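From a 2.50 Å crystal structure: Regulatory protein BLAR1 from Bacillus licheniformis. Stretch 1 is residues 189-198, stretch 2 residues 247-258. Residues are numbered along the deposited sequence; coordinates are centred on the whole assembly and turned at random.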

# COMPACT_ATOMS: atom_id res chain seq x y z
N LEU A 189 -7.86 -7.39 5.94
CA LEU A 189 -9.06 -7.59 5.11
C LEU A 189 -9.93 -8.82 5.36
O LEU A 189 -11.14 -8.70 5.54
CB LEU A 189 -8.67 -7.57 3.64
CG LEU A 189 -8.07 -6.25 3.17
CD1 LEU A 189 -7.48 -6.41 1.77
CD2 LEU A 189 -9.15 -5.17 3.20
N GLU A 190 -9.32 -10.00 5.33
CA GLU A 190 -10.04 -11.26 5.52
C GLU A 190 -9.21 -12.31 6.26
O GLU A 190 -8.03 -12.12 6.54
CB GLU A 190 -10.44 -11.86 4.17
CG GLU A 190 -11.43 -11.06 3.37
CD GLU A 190 -12.03 -11.87 2.23
OE1 GLU A 190 -12.62 -12.94 2.50
OE2 GLU A 190 -11.92 -11.44 1.06
N GLU A 191 -9.85 -13.43 6.56
CA GLU A 191 -9.19 -14.55 7.22
C GLU A 191 -9.85 -15.83 6.76
O GLU A 191 -10.99 -16.09 7.12
CB GLU A 191 -9.29 -14.45 8.74
CG GLU A 191 -8.39 -15.48 9.43
CD GLU A 191 -8.64 -15.59 10.92
OE1 GLU A 191 -8.74 -14.54 11.59
OE2 GLU A 191 -8.72 -16.74 11.42
N SER A 192 -9.13 -16.62 5.97
CA SER A 192 -9.66 -17.89 5.48
C SER A 192 -8.77 -19.02 5.94
O SER A 192 -7.69 -18.77 6.47
CB SER A 192 -9.74 -17.87 3.95
OG SER A 192 -10.70 -16.93 3.50
N ASN A 193 -9.22 -20.26 5.73
CA ASN A 193 -8.46 -21.45 6.13
C ASN A 193 -7.77 -21.22 7.47
O ASN A 193 -8.33 -21.51 8.53
CB ASN A 193 -7.43 -21.82 5.05
CG ASN A 193 -8.08 -22.17 3.71
OD1 ASN A 193 -7.41 -22.63 2.78
ND2 ASN A 193 -9.38 -21.94 3.60
N GLY A 194 -6.55 -20.69 7.42
CA GLY A 194 -5.79 -20.39 8.62
C GLY A 194 -4.88 -19.20 8.32
O GLY A 194 -3.91 -18.92 9.03
N ARG A 195 -5.22 -18.50 7.24
CA ARG A 195 -4.45 -17.36 6.78
C ARG A 195 -5.19 -16.04 6.89
O ARG A 195 -6.39 -15.97 6.65
CB ARG A 195 -4.06 -17.57 5.32
CG ARG A 195 -3.37 -18.89 5.05
CD ARG A 195 -4.20 -19.75 4.13
NE ARG A 195 -3.40 -20.33 3.06
CZ ARG A 195 -2.34 -21.12 3.25
NH1 ARG A 195 -1.94 -21.42 4.48
NH2 ARG A 195 -1.68 -21.60 2.21
N VAL A 196 -4.45 -14.99 7.24
CA VAL A 196 -5.02 -13.65 7.36
C VAL A 196 -4.47 -12.75 6.26
O VAL A 196 -3.26 -12.61 6.11
CB VAL A 196 -4.67 -13.00 8.71
CG1 VAL A 196 -5.26 -11.62 8.77
CG2 VAL A 196 -5.20 -13.85 9.86
N LEU A 197 -5.37 -12.14 5.50
CA LEU A 197 -4.99 -11.24 4.42
C LEU A 197 -5.06 -9.77 4.83
O LEU A 197 -6.08 -9.32 5.36
CB LEU A 197 -5.90 -11.45 3.22
CG LEU A 197 -5.59 -10.60 1.98
CD1 LEU A 197 -4.29 -11.11 1.36
CD2 LEU A 197 -6.73 -10.68 0.96
N SER A 198 -3.98 -9.04 4.59
CA SER A 198 -3.90 -7.61 4.87
C SER A 198 -3.46 -6.98 3.55
O SER A 198 -2.68 -7.59 2.80
CB SER A 198 -2.85 -7.31 5.96
OG SER A 198 -3.26 -7.76 7.24
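Stretch 2 (247-258) ALSILDKKGIYP

Stretch 1 is a β-hairpin: strands 189-192 and 195-198 are joined by a tight turn at Asn 193 and Gly 194 and held in register by reciprocal backbone hydrogen bonds between Ser 192 and Arg 195. Stretch 2 enters as the last turns of a helix, residues 247-253; Lys 254 leaves helical geometry, Gly 255 adopts a positive phi, and Tyr 257 takes an extended conformation (-141°/112°). This final segment lies nearest the turn end of the hairpin, with CA atoms 6.9 Å apart for Arg 195 and Tyr 257 and 7.0 Å for Ser 192 and Pro 258.

Apolar packing centres on Tyr 257, the residue most covered by the hairpin. Leu 197 lays its CB over one face of the ring, 3.9 Å from the centroid in a CH-pi contact. Its methyl groups reach the helix, with CD2 4.0 Å from Leu 248 CD1 and CD1 4.4 Å from Leu 251 CD2.

The polar contacts, with van der Waals contacts beside them, involve both strands. Arg 195 NH2 donates a hydrogen bond to Gly 255 O at 2.7 Å, tying the guanidinium to the backbone beyond the helix, while its NE makes a van der Waals contact with Pro 258 CD at 3.4 Å. Across the hairpin, Ser 192 OG makes a weak hydrogen bond to Tyr 257 OH at 3.3 Å, and Glu 190 CB is in van der Waals contact with the same hydroxyl oxygen, Tyr 257 OH, at 3.3 Å.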

# COMPACT_ATOMS: atom_id res chain seq x y z
N ALA A 247 -3.36 -9.74 -8.11
CA ALA A 247 -2.52 -10.24 -7.03
C ALA A 247 -3.17 -11.45 -6.37
O ALA A 247 -2.50 -12.44 -6.06
CB ALA A 247 -2.29 -9.15 -5.98
N LEU A 248 -4.47 -11.35 -6.14
CA LEU A 248 -5.25 -12.39 -5.50
C LEU A 248 -5.35 -13.69 -6.30
O LEU A 248 -5.32 -14.77 -5.72
CB LEU A 248 -6.65 -11.85 -5.18
CG LEU A 248 -7.00 -11.64 -3.70
CD1 LEU A 248 -5.77 -11.32 -2.87
CD2 LEU A 248 -8.03 -10.53 -3.61
N SER A 249 -5.47 -13.59 -7.61
CA SER A 249 -5.55 -14.79 -8.43
C SER A 249 -4.18 -15.45 -8.39
O SER A 249 -4.08 -16.66 -8.24
CB SER A 249 -5.92 -14.44 -9.88
OG SER A 249 -4.86 -13.75 -10.53
N ILE A 250 -3.13 -14.64 -8.49
CA ILE A 250 -1.78 -15.19 -8.44
C ILE A 250 -1.52 -15.81 -7.07
O ILE A 250 -0.97 -16.89 -6.97
CB ILE A 250 -0.71 -14.12 -8.74
CG1 ILE A 250 -0.90 -13.60 -10.17
CG2 ILE A 250 0.70 -14.70 -8.57
CD1 ILE A 250 0.07 -12.52 -10.57
N LEU A 251 -1.94 -15.12 -6.01
CA LEU A 251 -1.76 -15.63 -4.65
C LEU A 251 -2.46 -16.97 -4.47
O LEU A 251 -1.95 -17.87 -3.81
CB LEU A 251 -2.32 -14.64 -3.63
CG LEU A 251 -1.34 -13.82 -2.78
CD1 LEU A 251 -0.23 -13.28 -3.65
CD2 LEU A 251 -2.08 -12.68 -2.08
N ASP A 252 -3.64 -17.08 -5.07
CA ASP A 252 -4.44 -18.29 -5.00
C ASP A 252 -3.87 -19.36 -5.92
O ASP A 252 -4.17 -20.55 -5.76
CB ASP A 252 -5.88 -17.95 -5.39
CG ASP A 252 -6.71 -19.18 -5.71
OD1 ASP A 252 -6.71 -19.61 -6.89
OD2 ASP A 252 -7.35 -19.72 -4.78
N LYS A 253 -3.04 -18.94 -6.87
CA LYS A 253 -2.42 -19.86 -7.81
C LYS A 253 -1.26 -20.60 -7.16
O LYS A 253 -1.00 -21.77 -7.47
CB LYS A 253 -1.93 -19.09 -9.05
CG LYS A 253 -1.39 -19.96 -10.16
CD LYS A 253 -2.48 -20.87 -10.72
CE LYS A 253 -2.01 -21.53 -12.01
NZ LYS A 253 -3.09 -22.33 -12.66
N LYS A 254 -0.55 -19.93 -6.27
CA LYS A 254 0.58 -20.54 -5.58
C LYS A 254 0.13 -21.03 -4.21
O LYS A 254 0.95 -21.26 -3.33
CB LYS A 254 1.72 -19.53 -5.42
CG LYS A 254 2.16 -18.91 -6.74
CD LYS A 254 3.66 -18.59 -6.75
CE LYS A 254 4.48 -19.87 -6.83
NZ LYS A 254 5.95 -19.65 -6.92
N GLY A 255 -1.18 -21.18 -4.04
CA GLY A 255 -1.71 -21.67 -2.79
C GLY A 255 -1.37 -20.89 -1.53
O GLY A 255 -1.50 -21.41 -0.44
N ILE A 256 -0.95 -19.63 -1.68
CA ILE A 256 -0.62 -18.81 -0.51
C ILE A 256 -1.87 -18.25 0.17
O ILE A 256 -1.94 -18.18 1.39
CB ILE A 256 0.36 -17.67 -0.88
CG1 ILE A 256 1.69 -18.30 -1.32
CG2 ILE A 256 0.58 -16.74 0.30
CD1 ILE A 256 2.67 -17.34 -1.95
N TYR A 257 -2.86 -17.86 -0.63
CA TYR A 257 -4.11 -17.36 -0.07
C TYR A 257 -5.30 -17.88 -0.89
O TYR A 257 -5.48 -17.48 -2.03
CB TYR A 257 -4.14 -15.83 -0.02
CG TYR A 257 -5.29 -15.34 0.83
CD1 TYR A 257 -5.30 -15.56 2.21
CD2 TYR A 257 -6.42 -14.76 0.25
CE1 TYR A 257 -6.40 -15.23 2.99
CE2 TYR A 257 -7.54 -14.43 1.02
CZ TYR A 257 -7.52 -14.68 2.39
OH TYR A 257 -8.63 -14.41 3.17
N PRO A 258 -6.12 -18.76 -0.30
CA PRO A 258 -7.31 -19.39 -0.90
C PRO A 258 -8.31 -18.43 -1.56
O PRO A 258 -8.25 -17.22 -1.26
CB PRO A 258 -7.93 -20.13 0.28
CG PRO A 258 -6.74 -20.50 1.11
CD PRO A 258 -5.95 -19.22 1.09